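Side-chain contacts in versicolorin reductase (Brucella melitensis, PDB 4NIM), which probably acts as an NAD(P)(H)-dependent oxidoreductase of the short-chain dehydrogenase/reductase family, with a substrate that is not established: residues 138-143 with 185-190; 82-87 with 129-134; 33-38 with 94-99. All coordinates share one frame; numbering follows the deposited sequence.

Contact 1: 138-143 with 185-190; sequences LFRRDR and LRNRIR
Phe-139 and Ile-189 form the buried part of this interface, and their contact is wholly apolar. The CG2 methyl of Ile-189 comes obliquely to the ring, 3.7 Å from Phe-139 CD2, while Ile-189 CD1 lies 3.7 Å from Phe-139 CB. Two branches of the isoleucine thus cover both the stem and the ring of the phenylalanine. The isoleucine's chi1 of -62° explains the division: CG2 is anti to the backbone N, and CG1 swings beside it, carrying CD1 toward the stem. Nearer the solvent, Asn-187 ND2 packs 3.9 Å from the aliphatic Arg-140 CG. The same ND2 also lies at the edge of the Arg-140 guanidinium, near its plane, with the amide and guanidinium planes 52° apart; this pair is in packing contact without a hydrogen bond.

Further out, Phe-139 rests on Ile-148 of strand 147-153, and Ile-189 on Val-184. Just after the helix, Arg-143 takes positive phi in a Schellman motif. Such packing of one helix's C-terminal end against the loop entering a sheet strand, here 190-196, belongs to the repeated beta-alpha units of a Rossmann fold.

Contact 2: 82-87 with 129-134; sequences RIVAEA and FFLIQE
Val-84 crosses Glu-134 at a slant, its methyls set against the first methylene of the glutamate. Val-84 CG1 is 3.7 Å from Glu-134 CB, and Val-84 CG2 is 3.9 Å from the same carbon, so the methylene touches both branches of the fork. With chi1 at 174°, CG1 of the valine stands anti to its own backbone N; CG2 is consequently left on the side where helix 114-142 presents Leu-131. There it packs 3.9 Å from Leu-131 O and 4.0 Å from Leu-131 CD2. The single valine therefore bears on two residues three apart in sequence, one turn of the facing helix.

Helices 77-91 and 114-142 are neighbouring helices on one side of the parallel sheet of this Rossmann fold, and their local geometry agrees with that placement: over these segments the axes approach to 9.3 Å, and their N-to-C directions differ by 29°. The CB of Leu-131 does not itself point across the gap; it is the far end of the side chain that comes closer, bringing CD2 within 4.2 Å of Ile-83 CD1. Ile-83 and Leu-131 lie on the sheet-facing side of the interface, where Ile-83 touches Val-19 of strand 17-20 and Leu-131 touches Leu-97 and Asn-99 of strand 96-99.

Glu-134 behaves differently at its two ends. Its methylene joins the apolar packing, whereas the chain bends at chi2 (-56°) and its OE2 makes a salt bridge to Lys-137 on the same helix. The glutamate side chain also touches Arg-81, one turn before Val-84 on helix 77-91.

Contact 3: 33-38 with 94-99; sequences RLFAER and LDILVN
Phe-35 of helix 26-37 packs on Ile-96 and Val-98 of strand 96-99, a helix-on-sheet contact of the Rossmann fold. It joins the helix that follows the first strand, 17-20, to the fourth strand, 96-99, which lies next to strand 17-20 at the middle of the sheet.

The evidence for a side-chain-mediated contact is the spacing: the nearest CA pair, Phe-35 and Ile-96, is 10.5 Å apart, and the aromatic ring spans the gap. Ile-96 CG2 approaches the ring at its edge, near its plane, 4.0 Å from Phe-35 CE2. Val-98 CG2 comes in obliquely, 4.1 Å from Phe-35 CZ, the side chains of Phe-35 and Val-98 arriving from opposite directions. One ring end thus meets two methyls from alternate strand residues. The valine's chi1 of 177° puts CG2 beside the backbone N, which turns this methyl toward the ring and holds CG1 farther from it. Leu-97, between them, points away, toward the helices of the other sheet face.

Leu-13 touches both Phe-35 and Ile-96, and Ala-242 of helix 234-245 adds a further apolar neighbour to Phe-35. The strand's last residue, Asn-99, whose ND2 donates to Asn-150 OD1, begins the NAAG sequence of classical short-chain dehydrogenases. The glycine-rich TGxxxGxG turn leading into helix 26-37, which in relatives holds the cofactor, is the other sequence hallmark of the classical short-chain dehydrogenase Rossmann fold.

Overall arrangement
Contacts 2 and 3 are buried and lie on opposite faces of the central parallel sheet, whereas contact 1 is only partly buried, its centre about 19 Å from that of the chain. Helix 114-142 serves both contacts 1 and 2, and Leu-138 CD1 of the former lies 3.6 Å from Val-84 CG1 of the latter. Strand 96-99, part of contact 3, backs contact 2 through Leu-97, whose CD2 is 3.8 Å from Ile-132 N; the loop before it meets contact 1, Phe-139 CE1 packing 3.3 Å from Leu-94 O. Chemistry follows position. Contact 3 is purely apolar, contact 2 adds a glutamate stem at its outer side, and contact 1 mixes an apolar pair with solvent-side arginine and asparagine.

Contact 1: 138-143 with 185-190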
# COMPACT_ATOMS: atom_id res chain seq x y z
N LEU A 138 6.85 -16.19 -2.61
CA LEU A 138 7.67 -16.04 -3.85
C LEU A 138 9.08 -15.54 -3.54
O LEU A 138 10.05 -16.00 -4.14
CB LEU A 138 7.00 -15.09 -4.83
CG LEU A 138 5.65 -15.58 -5.38
CD1 LEU A 138 5.20 -14.64 -6.49
CD2 LEU A 138 5.72 -17.02 -5.85
N PHE A 139 9.20 -14.57 -2.63
CA PHE A 139 10.52 -14.07 -2.29
C PHE A 139 11.40 -15.23 -1.80
O PHE A 139 12.53 -15.38 -2.27
CB PHE A 139 10.48 -13.01 -1.23
CG PHE A 139 9.77 -11.72 -1.63
CD1 PHE A 139 9.73 -11.27 -2.95
CD2 PHE A 139 9.21 -10.92 -0.63
CE1 PHE A 139 9.09 -10.07 -3.26
CE2 PHE A 139 8.57 -9.74 -0.93
CZ PHE A 139 8.53 -9.31 -2.26
N ARG A 140 10.86 -16.05 -0.90
CA ARG A 140 11.61 -17.20 -0.39
C ARG A 140 11.94 -18.24 -1.45
O ARG A 140 13.05 -18.78 -1.45
CB ARG A 140 10.86 -17.87 0.75
CG ARG A 140 10.75 -16.97 1.96
CD ARG A 140 9.75 -17.49 2.97
NE ARG A 140 10.19 -18.65 3.74
CZ ARG A 140 9.73 -19.89 3.61
NH1 ARG A 140 8.81 -20.22 2.72
NH2 ARG A 140 10.13 -20.78 4.48
N ARG A 141 10.98 -18.56 -2.31
CA ARG A 141 11.16 -19.58 -3.32
C ARG A 141 12.35 -19.20 -4.22
O ARG A 141 13.14 -20.07 -4.59
CB ARG A 141 9.89 -19.69 -4.18
CG ARG A 141 10.01 -20.75 -5.26
CD ARG A 141 8.86 -20.69 -6.23
NE ARG A 141 9.03 -19.57 -7.15
CZ ARG A 141 8.10 -19.12 -7.96
NH1 ARG A 141 6.89 -19.70 -8.00
NH2 ARG A 141 8.38 -18.08 -8.75
N ASP A 142 12.47 -17.91 -4.57
CA ASP A 142 13.46 -17.50 -5.57
C ASP A 142 14.65 -16.76 -4.90
O ASP A 142 15.49 -16.23 -5.58
CB ASP A 142 12.81 -16.63 -6.64
CG ASP A 142 11.78 -17.36 -7.46
OD1 ASP A 142 11.87 -18.60 -7.55
OD2 ASP A 142 10.88 -16.71 -8.02
N ARG A 143 14.71 -16.76 -3.56
CA ARG A 143 15.85 -16.17 -2.83
C ARG A 143 15.97 -14.71 -3.15
O ARG A 143 17.07 -14.22 -3.45
CB ARG A 143 17.18 -16.90 -3.19
N LEU A 185 13.56 -10.70 8.98
CA LEU A 185 14.84 -9.98 9.10
C LEU A 185 16.00 -10.75 8.46
O LEU A 185 16.72 -10.17 7.66
CB LEU A 185 15.18 -9.67 10.57
CG LEU A 185 14.69 -8.34 11.13
CD1 LEU A 185 14.82 -8.24 12.66
CD2 LEU A 185 15.44 -7.20 10.49
N ARG A 186 16.16 -12.05 8.78
CA ARG A 186 17.27 -12.80 8.24
C ARG A 186 17.09 -13.19 6.78
O ARG A 186 18.04 -13.54 6.15
CB ARG A 186 17.55 -14.06 9.06
CG ARG A 186 18.11 -13.72 10.44
CD ARG A 186 18.82 -14.92 11.02
NE ARG A 186 19.56 -14.54 12.22
CZ ARG A 186 20.85 -14.27 12.28
NH1 ARG A 186 21.64 -14.36 11.21
NH2 ARG A 186 21.36 -13.92 13.46
N ASN A 187 15.86 -13.12 6.26
CA ASN A 187 15.62 -13.28 4.84
C ASN A 187 16.05 -12.08 4.01
O ASN A 187 16.14 -12.20 2.78
CB ASN A 187 14.15 -13.52 4.54
CG ASN A 187 13.59 -14.66 5.31
OD1 ASN A 187 13.34 -14.53 6.52
ND2 ASN A 187 13.36 -15.80 4.64
N ARG A 188 16.30 -10.94 4.66
CA ARG A 188 16.59 -9.70 3.95
C ARG A 188 15.40 -9.28 3.08
O ARG A 188 15.56 -8.69 2.00
CB ARG A 188 17.91 -9.80 3.15
CG ARG A 188 19.11 -9.97 4.08
CD ARG A 188 20.44 -9.88 3.33
NE ARG A 188 20.94 -11.20 2.99
CZ ARG A 188 21.91 -11.45 2.11
NH1 ARG A 188 22.54 -10.47 1.47
NH2 ARG A 188 22.26 -12.72 1.88
N ILE A 189 14.20 -9.62 3.58
CA ILE A 189 12.97 -9.12 3.02
C ILE A 189 12.57 -7.93 3.87
O ILE A 189 12.41 -8.07 5.12
CB ILE A 189 11.84 -10.17 3.02
CG1 ILE A 189 12.21 -11.35 2.16
CG2 ILE A 189 10.54 -9.49 2.54
CD1 ILE A 189 11.38 -12.62 2.38
N ARG A 190 12.38 -6.77 3.23
CA ARG A 190 12.22 -5.52 3.97
C ARG A 190 10.77 -5.11 3.88
O ARG A 190 10.17 -5.30 2.82
CB ARG A 190 13.11 -4.42 3.42
CG ARG A 190 14.55 -4.82 3.52
CD ARG A 190 15.47 -3.71 3.07
NE ARG A 190 15.17 -3.25 1.73
CZ ARG A 190 14.64 -2.06 1.41
NH1 ARG A 190 14.31 -1.16 2.34
NH2 ARG A 190 14.51 -1.74 0.12

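Contact 2: 82-87 with 129-134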
# COMPACT_ATOMS: atom_id res chain seq x y z
N ARG A 82 -4.80 -14.25 -6.10
CA ARG A 82 -4.68 -14.26 -7.57
C ARG A 82 -3.78 -13.14 -8.09
O ARG A 82 -3.08 -13.33 -9.11
CB ARG A 82 -6.05 -14.20 -8.25
CG ARG A 82 -6.01 -14.55 -9.73
CD ARG A 82 -7.37 -15.02 -10.25
NE ARG A 82 -8.40 -14.00 -10.07
CZ ARG A 82 -9.34 -14.06 -9.14
NH1 ARG A 82 -9.40 -15.09 -8.30
NH2 ARG A 82 -10.22 -13.07 -9.04
N ILE A 83 -3.75 -12.00 -7.40
CA ILE A 83 -2.90 -10.90 -7.83
C ILE A 83 -1.44 -11.31 -7.89
O ILE A 83 -0.71 -11.12 -8.91
CB ILE A 83 -3.07 -9.69 -6.91
CG1 ILE A 83 -4.48 -9.12 -7.09
CG2 ILE A 83 -2.04 -8.63 -7.24
CD1 ILE A 83 -4.91 -8.23 -5.96
N VAL A 84 -1.00 -11.88 -6.79
CA VAL A 84 0.38 -12.31 -6.67
C VAL A 84 0.64 -13.52 -7.58
O VAL A 84 1.69 -13.56 -8.27
CB VAL A 84 0.76 -12.60 -5.21
CG1 VAL A 84 2.16 -13.19 -5.13
CG2 VAL A 84 0.67 -11.34 -4.39
N ALA A 85 -0.33 -14.45 -7.67
CA ALA A 85 -0.24 -15.53 -8.66
C ALA A 85 -0.02 -15.02 -10.09
O ALA A 85 0.68 -15.67 -10.86
CB ALA A 85 -1.47 -16.42 -8.66
N GLU A 86 -0.62 -13.88 -10.42
CA GLU A 86 -0.50 -13.33 -11.76
C GLU A 86 0.89 -12.77 -12.03
O GLU A 86 1.36 -12.79 -13.17
CB GLU A 86 -1.60 -12.30 -12.02
CG GLU A 86 -2.90 -12.92 -12.55
CD GLU A 86 -2.75 -13.35 -14.01
OE1 GLU A 86 -2.94 -12.50 -14.92
OE2 GLU A 86 -2.39 -14.52 -14.26
N ALA A 87 1.56 -12.27 -11.00
CA ALA A 87 2.96 -11.83 -11.16
C ALA A 87 3.87 -12.98 -11.49
O ALA A 87 4.69 -12.91 -12.44
CB ALA A 87 3.44 -11.13 -9.91
N PHE A 129 -2.40 -8.36 4.64
CA PHE A 129 -1.92 -9.59 5.22
C PHE A 129 -1.72 -10.72 4.19
O PHE A 129 -0.64 -11.34 4.14
CB PHE A 129 -2.84 -9.99 6.41
CG PHE A 129 -2.33 -11.15 7.22
CD1 PHE A 129 -2.45 -12.47 6.76
CD2 PHE A 129 -1.78 -10.93 8.47
CE1 PHE A 129 -1.97 -13.54 7.53
CE2 PHE A 129 -1.29 -11.96 9.22
CZ PHE A 129 -1.40 -13.27 8.79
N PHE A 130 -2.73 -11.01 3.39
CA PHE A 130 -2.69 -12.13 2.50
C PHE A 130 -1.87 -11.83 1.22
O PHE A 130 -1.21 -12.71 0.73
CB PHE A 130 -4.09 -12.70 2.25
CG PHE A 130 -4.57 -13.43 3.42
CD1 PHE A 130 -4.05 -14.70 3.69
CD2 PHE A 130 -5.36 -12.84 4.36
CE1 PHE A 130 -4.40 -15.36 4.86
CE2 PHE A 130 -5.71 -13.50 5.53
CZ PHE A 130 -5.24 -14.78 5.76
N LEU A 131 -1.80 -10.58 0.82
CA LEU A 131 -0.86 -10.20 -0.29
C LEU A 131 0.59 -10.35 0.17
O LEU A 131 1.44 -10.86 -0.56
CB LEU A 131 -1.11 -8.76 -0.72
CG LEU A 131 -2.43 -8.57 -1.47
CD1 LEU A 131 -2.85 -7.11 -1.42
CD2 LEU A 131 -2.22 -9.02 -2.89
N ILE A 132 0.83 -9.97 1.43
CA ILE A 132 2.15 -10.12 2.02
C ILE A 132 2.50 -11.60 2.13
O ILE A 132 3.62 -12.00 1.78
CB ILE A 132 2.24 -9.42 3.39
CG1 ILE A 132 2.28 -7.89 3.22
CG2 ILE A 132 3.50 -9.84 4.15
CD1 ILE A 132 1.96 -7.10 4.48
N GLN A 133 1.58 -12.40 2.66
CA GLN A 133 1.76 -13.86 2.74
C GLN A 133 2.23 -14.42 1.39
O GLN A 133 3.21 -15.18 1.32
CB GLN A 133 0.48 -14.53 3.19
CG GLN A 133 0.50 -16.05 3.23
CD GLN A 133 -0.67 -16.59 4.01
OE1 GLN A 133 -0.73 -16.49 5.25
NE2 GLN A 133 -1.61 -17.17 3.31
N GLU A 134 1.48 -14.12 0.34
CA GLU A 134 1.81 -14.66 -0.96
C GLU A 134 3.13 -14.11 -1.51
O GLU A 134 3.86 -14.83 -2.18
CB GLU A 134 0.68 -14.42 -1.97
CG GLU A 134 -0.58 -15.21 -1.67
CD GLU A 134 -0.31 -16.70 -1.58
OE1 GLU A 134 0.30 -17.27 -2.48
OE2 GLU A 134 -0.71 -17.32 -0.57

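Contact 3: 33-38 with 94-99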
# COMPACT_ATOMS: atom_id res chain seq x y z
N ARG A 33 3.03 4.31 -12.49
CA ARG A 33 3.62 5.20 -13.49
C ARG A 33 5.06 5.57 -13.15
O ARG A 33 5.95 5.51 -14.02
CB ARG A 33 2.78 6.48 -13.66
CG ARG A 33 1.49 6.24 -14.44
CD ARG A 33 0.92 7.54 -15.03
NE ARG A 33 0.51 8.39 -13.92
CZ ARG A 33 -0.69 8.33 -13.32
NH1 ARG A 33 -1.63 7.49 -13.77
NH2 ARG A 33 -0.95 9.13 -12.28
N LEU A 34 5.32 5.96 -11.91
CA LEU A 34 6.68 6.31 -11.51
C LEU A 34 7.62 5.08 -11.65
O LEU A 34 8.77 5.20 -12.10
CB LEU A 34 6.70 6.84 -10.07
CG LEU A 34 8.09 7.21 -9.58
CD1 LEU A 34 8.67 8.34 -10.44
CD2 LEU A 34 8.08 7.58 -8.10
N PHE A 35 7.13 3.92 -11.22
CA PHE A 35 7.92 2.69 -11.28
C PHE A 35 8.32 2.40 -12.73
O PHE A 35 9.45 2.06 -12.99
CB PHE A 35 7.18 1.51 -10.70
CG PHE A 35 7.29 1.40 -9.20
CD1 PHE A 35 7.57 2.52 -8.41
CD2 PHE A 35 7.13 0.18 -8.58
CE1 PHE A 35 7.70 2.39 -7.04
CE2 PHE A 35 7.23 0.06 -7.19
CZ PHE A 35 7.52 1.17 -6.43
N ALA A 36 7.37 2.53 -13.65
CA ALA A 36 7.66 2.36 -15.09
C ALA A 36 8.67 3.40 -15.60
O ALA A 36 9.65 3.07 -16.33
CB ALA A 36 6.36 2.44 -15.87
N GLU A 37 8.45 4.65 -15.21
CA GLU A 37 9.37 5.74 -15.57
C GLU A 37 10.79 5.45 -15.07
O GLU A 37 11.76 5.85 -15.69
CB GLU A 37 8.87 7.10 -15.05
CG GLU A 37 7.59 7.57 -15.75
CD GLU A 37 6.97 8.84 -15.14
OE1 GLU A 37 7.13 9.11 -13.92
OE2 GLU A 37 6.31 9.61 -15.88
N ARG A 38 10.90 4.75 -13.95
CA ARG A 38 12.21 4.39 -13.41
C ARG A 38 12.69 3.01 -13.79
O ARG A 38 13.61 2.48 -13.15
CB ARG A 38 12.22 4.56 -11.90
CG ARG A 38 12.10 6.02 -11.51
CD ARG A 38 12.18 6.21 -10.01
NE ARG A 38 11.95 7.60 -9.65
CZ ARG A 38 12.10 8.10 -8.43
NH1 ARG A 38 12.51 7.33 -7.44
NH2 ARG A 38 11.85 9.39 -8.21
N LEU A 94 8.82 -12.17 -8.25
CA LEU A 94 8.33 -10.92 -7.68
C LEU A 94 9.48 -10.24 -6.93
O LEU A 94 10.29 -10.90 -6.26
CB LEU A 94 7.15 -11.15 -6.73
CG LEU A 94 6.47 -9.87 -6.23
CD1 LEU A 94 5.88 -9.07 -7.39
CD2 LEU A 94 5.40 -10.25 -5.21
N ASP A 95 9.56 -8.92 -7.02
CA ASP A 95 10.60 -8.15 -6.30
C ASP A 95 10.04 -7.20 -5.26
O ASP A 95 10.66 -7.00 -4.23
CB ASP A 95 11.47 -7.33 -7.26
CG ASP A 95 12.32 -8.19 -8.14
OD1 ASP A 95 13.16 -8.93 -7.61
OD2 ASP A 95 12.11 -8.21 -9.37
N ILE A 96 8.89 -6.59 -5.56
CA ILE A 96 8.32 -5.51 -4.77
C ILE A 96 6.82 -5.72 -4.63
O ILE A 96 6.18 -6.06 -5.62
CB ILE A 96 8.60 -4.15 -5.45
CG1 ILE A 96 10.12 -3.86 -5.53
CG2 ILE A 96 7.89 -3.03 -4.77
CD1 ILE A 96 10.53 -2.72 -6.48
N LEU A 97 6.26 -5.55 -3.42
CA LEU A 97 4.82 -5.37 -3.20
C LEU A 97 4.52 -4.00 -2.57
O LEU A 97 5.15 -3.62 -1.60
CB LEU A 97 4.24 -6.46 -2.29
CG LEU A 97 2.81 -6.30 -1.77
CD1 LEU A 97 1.76 -6.42 -2.86
CD2 LEU A 97 2.51 -7.28 -0.64
N VAL A 98 3.59 -3.28 -3.15
CA VAL A 98 3.13 -1.99 -2.63
C VAL A 98 1.67 -2.13 -2.37
O VAL A 98 0.88 -2.32 -3.31
CB VAL A 98 3.40 -0.81 -3.55
CG1 VAL A 98 2.81 0.44 -2.93
CG2 VAL A 98 4.89 -0.66 -3.86
N ASN A 99 1.30 -2.13 -1.08
CA ASN A 99 -0.07 -2.14 -0.67
C ASN A 99 -0.62 -0.69 -0.61
O ASN A 99 -0.60 -0.06 0.48
CB ASN A 99 -0.21 -2.80 0.73
CG ASN A 99 -0.07 -4.30 0.68
OD1 ASN A 99 -0.83 -4.94 -0.02
ND2 ASN A 99 0.87 -4.87 1.39